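PDB 2FO3: ubiquitin-conjugating enzyme from Plasmodium vivax, which probably accepts activated ubiquitin from an E1 enzyme as a thioester and passes it on to target proteins, as ubiquitin-conjugating (E2) enzymes do. Local coordinates for residues Lys13-Phe18 and Leu28-Asn33; Ile24-Asp29 and Ser111-Leu116; Tyr55-Ile60 and Gly107-Ile112; Lys68-Tyr73 and Asp97-Ser102. All blocks are in the same frame, centred on the assembly; numbering follows the deposited sequence.

Contact 1. Residues Lys13-Phe18 and Leu28-Asn33; sequences KELHNF and LDVHPN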
# COMPACT_ATOMS: atom_id res chain seq x y z
N LYS A 13 3.01 -4.15 -15.11
CA LYS A 13 4.41 -4.29 -14.68
C LYS A 13 4.50 -4.34 -13.15
O LYS A 13 5.18 -5.19 -12.56
CB LYS A 13 5.23 -3.10 -15.23
CG LYS A 13 5.37 -3.13 -16.75
CD LYS A 13 6.06 -1.85 -17.29
CE LYS A 13 6.35 -1.97 -18.77
NZ LYS A 13 5.08 -2.02 -19.53
N GLU A 14 3.80 -3.41 -12.49
CA GLU A 14 3.74 -3.41 -11.02
C GLU A 14 3.10 -4.70 -10.44
O GLU A 14 3.55 -5.23 -9.39
CB GLU A 14 2.97 -2.16 -10.52
CG GLU A 14 3.69 -0.84 -10.82
CD GLU A 14 5.03 -0.69 -10.10
OE1 GLU A 14 5.21 -1.27 -9.02
OE2 GLU A 14 5.89 0.02 -10.64
N LEU A 15 2.07 -5.20 -11.13
CA LEU A 15 1.37 -6.43 -10.70
C LEU A 15 2.35 -7.62 -10.71
O LEU A 15 2.46 -8.32 -9.73
CB LEU A 15 0.19 -6.72 -11.60
CG LEU A 15 -0.60 -8.03 -11.34
CD1 LEU A 15 -1.09 -8.19 -9.88
CD2 LEU A 15 -1.75 -8.07 -12.32
N HIS A 16 3.06 -7.80 -11.83
CA HIS A 16 4.16 -8.78 -11.90
C HIS A 16 5.14 -8.58 -10.76
O HIS A 16 5.51 -9.53 -10.08
CB HIS A 16 4.90 -8.69 -13.25
CG HIS A 16 6.20 -9.44 -13.27
ND1 HIS A 16 6.28 -10.80 -13.10
CD2 HIS A 16 7.48 -9.00 -13.43
CE1 HIS A 16 7.55 -11.18 -13.17
NE2 HIS A 16 8.30 -10.11 -13.36
N ASN A 17 5.57 -7.34 -10.57
CA ASN A 17 6.57 -7.09 -9.52
C ASN A 17 6.11 -7.45 -8.14
O ASN A 17 6.86 -8.07 -7.37
CB ASN A 17 7.04 -5.63 -9.55
CG ASN A 17 8.04 -5.35 -8.47
OD1 ASN A 17 7.75 -4.66 -7.48
ND2 ASN A 17 9.21 -5.94 -8.59
N PHE A 18 4.86 -7.08 -7.82
CA PHE A 18 4.27 -7.34 -6.54
C PHE A 18 4.07 -8.85 -6.33
O PHE A 18 4.38 -9.37 -5.27
CB PHE A 18 2.94 -6.63 -6.40
CG PHE A 18 2.52 -6.40 -4.98
CD1 PHE A 18 2.66 -5.14 -4.40
CD2 PHE A 18 1.99 -7.44 -4.22
CE1 PHE A 18 2.26 -4.93 -3.08
CE2 PHE A 18 1.60 -7.25 -2.88
CZ PHE A 18 1.72 -6.01 -2.31
N LEU A 28 -1.71 -10.02 -2.12
CA LEU A 28 -2.44 -9.11 -2.97
C LEU A 28 -3.77 -9.63 -3.39
O LEU A 28 -3.91 -10.81 -3.69
CB LEU A 28 -1.60 -8.79 -4.23
CG LEU A 28 -2.17 -7.84 -5.30
CD1 LEU A 28 -2.38 -6.39 -4.77
CD2 LEU A 28 -1.21 -7.83 -6.48
N ASP A 29 -4.76 -8.74 -3.42
CA ASP A 29 -5.97 -8.99 -4.19
C ASP A 29 -6.22 -7.83 -5.14
O ASP A 29 -5.65 -6.74 -4.96
CB ASP A 29 -7.18 -9.22 -3.29
CG ASP A 29 -8.36 -9.87 -4.03
OD1 ASP A 29 -8.21 -10.36 -5.20
OD2 ASP A 29 -9.45 -9.88 -3.43
N VAL A 30 -7.02 -8.07 -6.17
CA VAL A 30 -7.39 -7.02 -7.11
C VAL A 30 -8.92 -6.95 -7.23
O VAL A 30 -9.61 -7.96 -7.04
CB VAL A 30 -6.72 -7.18 -8.53
CG1 VAL A 30 -5.21 -7.28 -8.41
CG2 VAL A 30 -7.29 -8.40 -9.33
N HIS A 31 -9.44 -5.78 -7.55
CA HIS A 31 -10.89 -5.68 -7.77
C HIS A 31 -11.28 -6.41 -9.07
O HIS A 31 -10.68 -6.15 -10.12
CB HIS A 31 -11.37 -4.22 -7.83
CG HIS A 31 -12.85 -4.08 -7.76
ND1 HIS A 31 -13.69 -4.50 -8.78
CD2 HIS A 31 -13.66 -3.60 -6.78
CE1 HIS A 31 -14.94 -4.29 -8.43
NE2 HIS A 31 -14.96 -3.74 -7.23
N PRO A 32 -12.29 -7.33 -9.01
CA PRO A 32 -12.66 -8.14 -10.22
C PRO A 32 -13.17 -7.29 -11.39
O PRO A 32 -13.07 -7.71 -12.55
CB PRO A 32 -13.81 -9.04 -9.71
CG PRO A 32 -14.37 -8.31 -8.47
CD PRO A 32 -13.12 -7.67 -7.84
N ASN A 33 -13.74 -6.12 -11.08
CA ASN A 33 -14.31 -5.23 -12.12
C ASN A 33 -13.62 -3.87 -12.27
O ASN A 33 -14.20 -2.94 -12.82
CB ASN A 33 -15.82 -5.00 -11.86
CG ASN A 33 -16.58 -6.30 -11.65
OD1 ASN A 33 -17.22 -6.49 -10.62
ND2 ASN A 33 -16.47 -7.22 -12.61

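Contact 2. Residues Ile24-Asp29 and Ser111-Leu116; sequences INCTLD and SIISML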
# COMPACT_ATOMS: atom_id res chain seq x y z
N ILE A 24 7.02 -8.11 2.70
CA ILE A 24 6.92 -9.04 3.83
C ILE A 24 5.53 -9.06 4.52
O ILE A 24 4.96 -7.99 4.88
CB ILE A 24 8.10 -8.80 4.87
CG1 ILE A 24 8.11 -9.84 6.00
CG2 ILE A 24 8.05 -7.37 5.46
CD1 ILE A 24 8.53 -11.29 5.59
N ASN A 25 4.99 -10.27 4.70
CA ASN A 25 3.68 -10.49 5.35
C ASN A 25 2.48 -9.89 4.59
O ASN A 25 1.43 -9.62 5.20
CB ASN A 25 3.68 -9.98 6.81
CG ASN A 25 4.27 -10.99 7.79
OD1 ASN A 25 5.14 -11.79 7.43
ND2 ASN A 25 3.80 -10.95 9.05
N CYS A 26 2.64 -9.64 3.29
CA CYS A 26 1.59 -9.08 2.46
C CYS A 26 1.16 -10.03 1.36
O CYS A 26 1.98 -10.76 0.79
CB CYS A 26 2.03 -7.75 1.83
SG CYS A 26 2.32 -6.46 3.01
N THR A 27 -0.12 -10.00 1.05
CA THR A 27 -0.65 -10.73 -0.07
C THR A 27 -1.58 -9.79 -0.83
O THR A 27 -2.16 -8.85 -0.25
CB THR A 27 -1.44 -11.96 0.37
OG1 THR A 27 -2.41 -11.56 1.33
CG2 THR A 27 -0.51 -13.04 0.98
N LEU A 28 -1.71 -10.02 -2.12
CA LEU A 28 -2.44 -9.11 -2.97
C LEU A 28 -3.77 -9.63 -3.39
O LEU A 28 -3.91 -10.81 -3.69
CB LEU A 28 -1.60 -8.79 -4.23
CG LEU A 28 -2.17 -7.84 -5.30
CD1 LEU A 28 -2.38 -6.39 -4.77
CD2 LEU A 28 -1.21 -7.83 -6.48
N ASP A 29 -4.76 -8.74 -3.42
CA ASP A 29 -5.97 -8.99 -4.19
C ASP A 29 -6.22 -7.83 -5.14
O ASP A 29 -5.65 -6.74 -4.96
CB ASP A 29 -7.18 -9.22 -3.29
CG ASP A 29 -8.36 -9.87 -4.03
OD1 ASP A 29 -8.21 -10.36 -5.20
OD2 ASP A 29 -9.45 -9.88 -3.43
N SER A 111 7.52 0.49 2.54
CA SER A 111 7.78 1.73 3.29
C SER A 111 6.69 2.02 4.33
O SER A 111 6.98 2.55 5.41
CB SER A 111 7.93 2.92 2.36
OG SER A 111 9.07 2.75 1.52
N ILE A 112 5.45 1.66 4.00
CA ILE A 112 4.32 1.83 4.95
C ILE A 112 4.52 0.87 6.09
O ILE A 112 4.38 1.23 7.24
CB ILE A 112 2.93 1.62 4.24
CG1 ILE A 112 2.66 2.77 3.24
CG2 ILE A 112 1.78 1.43 5.30
CD1 ILE A 112 1.58 2.47 2.16
N ILE A 113 4.90 -0.37 5.76
CA ILE A 113 5.08 -1.37 6.79
C ILE A 113 6.24 -0.93 7.69
O ILE A 113 6.17 -1.03 8.90
CB ILE A 113 5.36 -2.79 6.18
CG1 ILE A 113 4.14 -3.28 5.41
CG2 ILE A 113 5.72 -3.80 7.28
CD1 ILE A 113 4.45 -4.53 4.55
N SER A 114 7.29 -0.41 7.06
CA SER A 114 8.41 0.17 7.82
C SER A 114 7.94 1.27 8.79
O SER A 114 8.30 1.24 10.00
CB SER A 114 9.47 0.72 6.87
OG SER A 114 10.56 1.20 7.62
N MET A 115 7.17 2.23 8.27
CA MET A 115 6.60 3.35 9.07
C MET A 115 5.84 2.80 10.28
O MET A 115 6.07 3.23 11.40
CB MET A 115 5.70 4.23 8.20
CG MET A 115 5.04 5.44 8.92
SD MET A 115 3.63 6.01 7.95
CE MET A 115 2.43 4.72 8.27
N LEU A 116 4.97 1.83 10.04
CA LEU A 116 4.20 1.18 11.11
C LEU A 116 5.10 0.50 12.11
O LEU A 116 4.87 0.63 13.33
CB LEU A 116 3.22 0.14 10.55
CG LEU A 116 2.04 0.65 9.73
CD1 LEU A 116 1.25 -0.52 9.22
CD2 LEU A 116 1.17 1.57 10.58

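Contact 3. Residues Tyr55-Ile60 and Gly107-Ile112; sequences YKLKII and GLVLSI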
# COMPACT_ATOMS: atom_id res chain seq x y z
N TYR A 55 -4.42 -5.92 8.71
CA TYR A 55 -4.78 -4.63 8.13
C TYR A 55 -4.84 -4.73 6.62
O TYR A 55 -4.09 -5.48 5.99
CB TYR A 55 -3.83 -3.50 8.62
CG TYR A 55 -3.87 -3.35 10.11
CD1 TYR A 55 -4.95 -2.69 10.74
CD2 TYR A 55 -2.88 -3.91 10.93
CE1 TYR A 55 -5.02 -2.58 12.13
CE2 TYR A 55 -2.94 -3.80 12.32
CZ TYR A 55 -4.02 -3.14 12.91
OH TYR A 55 -4.08 -3.03 14.25
N LYS A 56 -5.75 -3.97 6.03
CA LYS A 56 -5.94 -3.98 4.59
C LYS A 56 -5.73 -2.59 4.02
O LYS A 56 -6.30 -1.62 4.49
CB LYS A 56 -7.30 -4.56 4.20
CG LYS A 56 -7.28 -6.09 4.28
CD LYS A 56 -8.53 -6.72 3.78
CE LYS A 56 -8.37 -8.25 3.80
NZ LYS A 56 -9.63 -8.96 3.50
N LEU A 57 -4.91 -2.53 2.99
CA LEU A 57 -4.54 -1.28 2.34
C LEU A 57 -5.19 -1.23 0.96
O LEU A 57 -4.97 -2.14 0.10
CB LEU A 57 -3.01 -1.28 2.22
CG LEU A 57 -2.05 -0.11 2.22
CD1 LEU A 57 -2.26 0.84 3.41
CD2 LEU A 57 -0.61 -0.67 2.22
N LYS A 58 -5.97 -0.20 0.72
CA LYS A 58 -6.57 -0.02 -0.60
C LYS A 58 -5.69 0.90 -1.44
O LYS A 58 -5.24 1.95 -0.97
CB LYS A 58 -7.98 0.53 -0.52
CG LYS A 58 -8.62 0.61 -1.89
CD LYS A 58 -10.17 0.57 -1.78
CE LYS A 58 -10.80 1.35 -2.92
NZ LYS A 58 -12.32 1.40 -2.78
N ILE A 59 -5.44 0.49 -2.67
CA ILE A 59 -4.57 1.18 -3.60
C ILE A 59 -5.32 1.52 -4.86
O ILE A 59 -5.82 0.65 -5.55
CB ILE A 59 -3.28 0.37 -3.91
CG1 ILE A 59 -2.47 0.11 -2.62
CG2 ILE A 59 -2.40 1.15 -4.93
CD1 ILE A 59 -1.43 -1.00 -2.81
N ILE A 60 -5.44 2.82 -5.15
CA ILE A 60 -6.14 3.26 -6.36
C ILE A 60 -5.21 3.95 -7.31
O ILE A 60 -4.57 4.97 -6.95
CB ILE A 60 -7.32 4.22 -6.02
CG1 ILE A 60 -8.23 3.61 -4.95
CG2 ILE A 60 -8.10 4.60 -7.29
CD1 ILE A 60 -9.12 4.59 -4.26
N GLY A 107 7.44 -1.51 -3.12
CA GLY A 107 8.30 -0.65 -2.28
C GLY A 107 7.49 0.37 -1.48
O GLY A 107 7.84 0.69 -0.33
N LEU A 108 6.42 0.88 -2.08
CA LEU A 108 5.53 1.80 -1.38
C LEU A 108 4.92 1.13 -0.16
O LEU A 108 4.96 1.67 0.94
CB LEU A 108 4.45 2.32 -2.34
CG LEU A 108 3.35 3.16 -1.73
CD1 LEU A 108 3.95 4.45 -1.19
CD2 LEU A 108 2.28 3.41 -2.77
N VAL A 109 4.37 -0.08 -0.36
CA VAL A 109 3.79 -0.87 0.72
C VAL A 109 4.86 -1.23 1.76
O VAL A 109 4.63 -1.15 2.97
CB VAL A 109 3.06 -2.14 0.14
CG1 VAL A 109 2.63 -3.08 1.29
CG2 VAL A 109 1.83 -1.69 -0.75
N LEU A 110 6.06 -1.62 1.31
CA LEU A 110 7.11 -1.93 2.29
C LEU A 110 7.49 -0.69 3.15
O LEU A 110 7.74 -0.82 4.35
CB LEU A 110 8.34 -2.54 1.59
CG LEU A 110 9.35 -3.28 2.44
CD1 LEU A 110 8.75 -4.53 3.14
CD2 LEU A 110 10.50 -3.66 1.54
N SER A 111 7.52 0.49 2.54
CA SER A 111 7.78 1.73 3.29
C SER A 111 6.69 2.02 4.33
O SER A 111 6.98 2.55 5.41
CB SER A 111 7.93 2.92 2.36
OG SER A 111 9.07 2.75 1.52
N ILE A 112 5.45 1.66 4.00
CA ILE A 112 4.32 1.83 4.95
C ILE A 112 4.52 0.87 6.09
O ILE A 112 4.38 1.23 7.24
CB ILE A 112 2.93 1.62 4.24
CG1 ILE A 112 2.66 2.77 3.24
CG2 ILE A 112 1.78 1.43 5.30
CD1 ILE A 112 1.58 2.47 2.16

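Contact 4. Residues Lys68-Tyr73 and Asp97-Ser102; sequences KPPIVY and DDYNPS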
# COMPACT_ATOMS: atom_id res chain seq x y z
N LYS A 68 1.21 10.81 -11.64
CA LYS A 68 0.51 11.07 -10.41
C LYS A 68 0.57 9.79 -9.54
O LYS A 68 0.48 8.66 -10.06
CB LYS A 68 -0.92 11.55 -10.69
CG LYS A 68 -1.03 13.09 -10.93
CD LYS A 68 -0.09 13.62 -12.02
CE LYS A 68 0.06 15.17 -11.96
NZ LYS A 68 1.19 15.72 -12.83
N PRO A 69 0.77 9.98 -8.22
CA PRO A 69 0.94 8.85 -7.32
C PRO A 69 -0.34 8.04 -7.11
O PRO A 69 -1.47 8.58 -7.30
CB PRO A 69 1.38 9.52 -6.00
CG PRO A 69 0.84 10.93 -6.09
CD PRO A 69 0.90 11.28 -7.53
N PRO A 70 -0.20 6.76 -6.71
CA PRO A 70 -1.44 6.03 -6.42
C PRO A 70 -2.05 6.63 -5.16
O PRO A 70 -1.32 7.24 -4.35
CB PRO A 70 -0.96 4.59 -6.17
CG PRO A 70 0.46 4.74 -5.71
CD PRO A 70 1.01 5.93 -6.46
N ILE A 71 -3.35 6.51 -5.00
CA ILE A 71 -3.97 6.88 -3.72
C ILE A 71 -3.97 5.61 -2.86
O ILE A 71 -4.39 4.52 -3.33
CB ILE A 71 -5.40 7.42 -3.94
CG1 ILE A 71 -5.34 8.79 -4.64
CG2 ILE A 71 -6.16 7.48 -2.60
CD1 ILE A 71 -6.43 9.03 -5.68
N VAL A 72 -3.47 5.72 -1.62
CA VAL A 72 -3.30 4.53 -0.73
C VAL A 72 -3.79 4.86 0.66
O VAL A 72 -3.34 5.86 1.27
CB VAL A 72 -1.81 4.06 -0.66
CG1 VAL A 72 -1.62 2.82 0.24
CG2 VAL A 72 -1.28 3.76 -2.00
N TYR A 73 -4.71 4.04 1.17
CA TYR A 73 -5.19 4.22 2.52
C TYR A 73 -5.64 2.89 3.14
O TYR A 73 -5.98 1.94 2.41
CB TYR A 73 -6.32 5.27 2.56
CG TYR A 73 -7.57 4.88 1.81
CD1 TYR A 73 -8.62 4.21 2.45
CD2 TYR A 73 -7.69 5.16 0.43
CE1 TYR A 73 -9.75 3.84 1.75
CE2 TYR A 73 -8.84 4.80 -0.28
CZ TYR A 73 -9.87 4.14 0.39
OH TYR A 73 -11.00 3.80 -0.29
N ASP A 97 4.79 14.78 -1.60
CA ASP A 97 5.96 15.60 -1.90
C ASP A 97 7.23 14.87 -2.40
O ASP A 97 7.95 15.40 -3.24
CB ASP A 97 6.31 16.43 -0.67
CG ASP A 97 5.38 17.63 -0.49
OD1 ASP A 97 4.24 17.45 0.00
OD2 ASP A 97 5.82 18.75 -0.83
N ASP A 98 7.51 13.69 -1.86
CA ASP A 98 8.72 12.95 -2.26
C ASP A 98 8.43 11.78 -3.22
O ASP A 98 9.29 10.90 -3.40
CB ASP A 98 9.49 12.44 -1.03
CG ASP A 98 10.01 13.57 -0.14
OD1 ASP A 98 9.97 14.75 -0.57
OD2 ASP A 98 10.47 13.27 1.00
N TYR A 99 7.24 11.78 -3.82
CA TYR A 99 6.89 10.77 -4.78
C TYR A 99 7.81 10.85 -5.99
O TYR A 99 8.13 11.94 -6.48
CB TYR A 99 5.41 10.86 -5.22
CG TYR A 99 5.01 9.84 -6.27
CD1 TYR A 99 4.92 8.48 -5.95
CD2 TYR A 99 4.71 10.23 -7.58
CE1 TYR A 99 4.55 7.54 -6.91
CE2 TYR A 99 4.36 9.31 -8.53
CZ TYR A 99 4.28 7.96 -8.20
OH TYR A 99 3.92 7.05 -9.16
N ASN A 100 8.24 9.69 -6.44
CA ASN A 100 9.04 9.57 -7.64
C ASN A 100 8.25 8.59 -8.50
O ASN A 100 7.87 7.53 -8.01
CB ASN A 100 10.41 9.02 -7.25
CG ASN A 100 11.34 8.88 -8.41
OD1 ASN A 100 10.98 8.33 -9.44
ND2 ASN A 100 12.58 9.37 -8.24
N PRO A 101 8.00 8.92 -9.81
CA PRO A 101 7.15 8.03 -10.61
C PRO A 101 7.77 6.65 -10.86
O PRO A 101 7.08 5.76 -11.39
CB PRO A 101 6.97 8.80 -11.94
CG PRO A 101 8.12 9.79 -11.99
CD PRO A 101 8.54 10.06 -10.59
N SER A 102 9.04 6.46 -10.48
CA SER A 102 9.69 5.13 -10.59
C SER A 102 9.46 4.20 -9.39
O SER A 102 9.79 3.02 -9.45
CB SER A 102 11.20 5.25 -10.88
OG SER A 102 11.34 5.76 -12.18

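Contact 1. Residues Lys13-Phe18 and Leu28-Asn33
Leu28 of edge strand 26-30 pushes its side chain into the flank of the N-terminal helix, between Leu15 and Phe18. The tight spot is the pair of methyls Leu15 CD1 and Leu28 CD2. They lie 3.4 Å apart, closer than ordinary van der Waals contact, and the two leucines cross at about a right angle. Leu15 gets there through its first torsion (chi1 177°), which sets CG anti to the backbone N and carries the branch over to the strand. One turn further on, Phe18 brings up CD2 and CE2 of its ring. Phe18 CE2 is 3.8 Å from Leu28 CB, and Leu28 CD1 lies over one face of the ring. All of this is apolar, and no hydrogen bond joins the two segments. The solvent side is much looser. There Val30 is exposed, and its CG1 only grazes Leu15 CD1 at 4.5 Å. Phe18, by contrast, is buried. The contact joins helix 10-20 to strand 26-30, running 150° to each other along the short segments. Trp38 of strand 37-43 touches both Leu28 and Val30, and beyond Phe18 lie Val40 of that strand and Val109 of helix 105-116.

Contact 2. Residues Ile24-Asp29 and Ser111-Leu116
In the UBC fold of E2 enzymes the sheet is packed against the long helix that follows the active-site region, often called the crossover helix. Here Ile113 of that helix, 105-116, reaches Cys26, the first residue of strand 26-30, and Ile24 in the loop just before it. One methyl makes the contact. Ile113 CD1 lies 3.3 Å from Cys26 SG, close for a sulfur and a methyl group. The same CD1 is 3.5 Å from the backbone oxygen Ile24 O. The extended shape of Ile113 explains its reach: CG1 is anti to the carbonyl carbon (chi1 -65°) and CD1 continues the line (chi2 168°). Cys26 and Ile113 are both buried, while Ile24 is exposed. Backbone bonds from Asn25 and Thr27 to Val43 and Lys41 tie this end of the strand to the sheet, and Tyr42 also touches Ile113. No hydrogen bond crosses between the segments. What holds these two segments together is therefore probably dispersion and the exclusion of water, and toward Ile113 the sulfur of Cys26 offers an apolar surface.

Contact 3. Residues Tyr55-Ile60 and Gly107-Ile112
Leu57 and Ile59 point from strand 54-60 to helix 105-116 in the central core of the UBC fold, where an antiparallel sheet packs one face on this helix. The segments run 142° to each other, with axes 11.5 Å apart. The contacts across it are aliphatic. Leu57 comes first along the strand. Its CD2 branch meets two helix residues at once. Leu57 CD2 touches Ile112 CD1 at 3.8 Å, where the two side chains meet tip to tip. Leu57 CD2 also lies 4.0 Å from Val109 CG2, the leucine sliding past that valine in the opposite direction. One methyl of the leucine thus bridges two positions three residues apart on the helix. Val72 and Phe74 of the neighbouring strand 71-74 pack on Leu57 as well. Lys58 follows and reaches toward the other face of the sheet, against Tyr73, Ile37 and Ile39. Ile59 then turns back to the helix. It meets the same valine from further down the strand, and Val40 of strand 37-43 stands next to it. Val109 is therefore shared by both strand residues, and all four touching residues are buried. With CG1 of Ile59 anti to its carbonyl carbon (chi1 -60°), the chain reaches out to place Ile59 CD1 3.9 Å from Val109 CG2.

Contact 4. Residues Lys68-Tyr73 and Asp97-Ser102
Just past the point where Tyr99 meets Pro69, the backbone N of Ser102 donates a hydrogen bond to Asn100 OD1 at 2.9 Å. The bond is nearly straight, at 163°. It arrives in the plane of the amide carbonyl, on a lone pair of the oxygen. This is an Asx turn, and it bends the loop directly after the tyrosine. The tyrosine itself does the packing. The ring of Pro69 sits over one face of Tyr99, with CB 3.5 Å from the ring centroid and only 7° off the ring normal. That is a CH-pi contact over the centre of the face. Pro69 CA adds to it, 3.6 Å from Tyr99 CZ. On the opposite face lies the backbone N of Pro101, offset toward the rim, so backbone of the following residues covers part of that other face. Pro70 comes in obliquely, with CD 3.9 Å from Tyr99 CE1. Tyr99 swings its ring across to the prolines with CG anti to the backbone N (chi1 178°). Its hydroxyl is hydrogen-bonded to Pro66 O, which fixes the far end of the ring. Pro70 also packs on Ile59, Ile105 and Leu108, tying this surface patch to the core. Pro66, Pro69 and Pro70 belong to the YPxxPP sequence of E2 enzymes. Tyr99 probably takes the place of the tryptophan that many relatives carry before their Ser-Pro-Ala loop. In those relatives these two loops form part of the surface that binds E3 ligases.

The four contacts tie one antiparallel sheet, ordered 26-30, 37-43, 54-60, 71-74, to its flanking helices and loops. Contact 1 closes first along the chain. Contact 2 begins on the same strand, 26-30, and runs to helix 105-116, where contact 3 also ends. Contact 4 is nested inside the loops closed by contacts 2 and 3. Contacts 2 and 3 are nearest, with centres about 6 Å apart, and contacts 1 and 4 are farthest, at about 17 Å. Contact 3 lies at the chain centre and touches the other three. Helix 105-116 thus links both edges of the sheet in a single UBC domain.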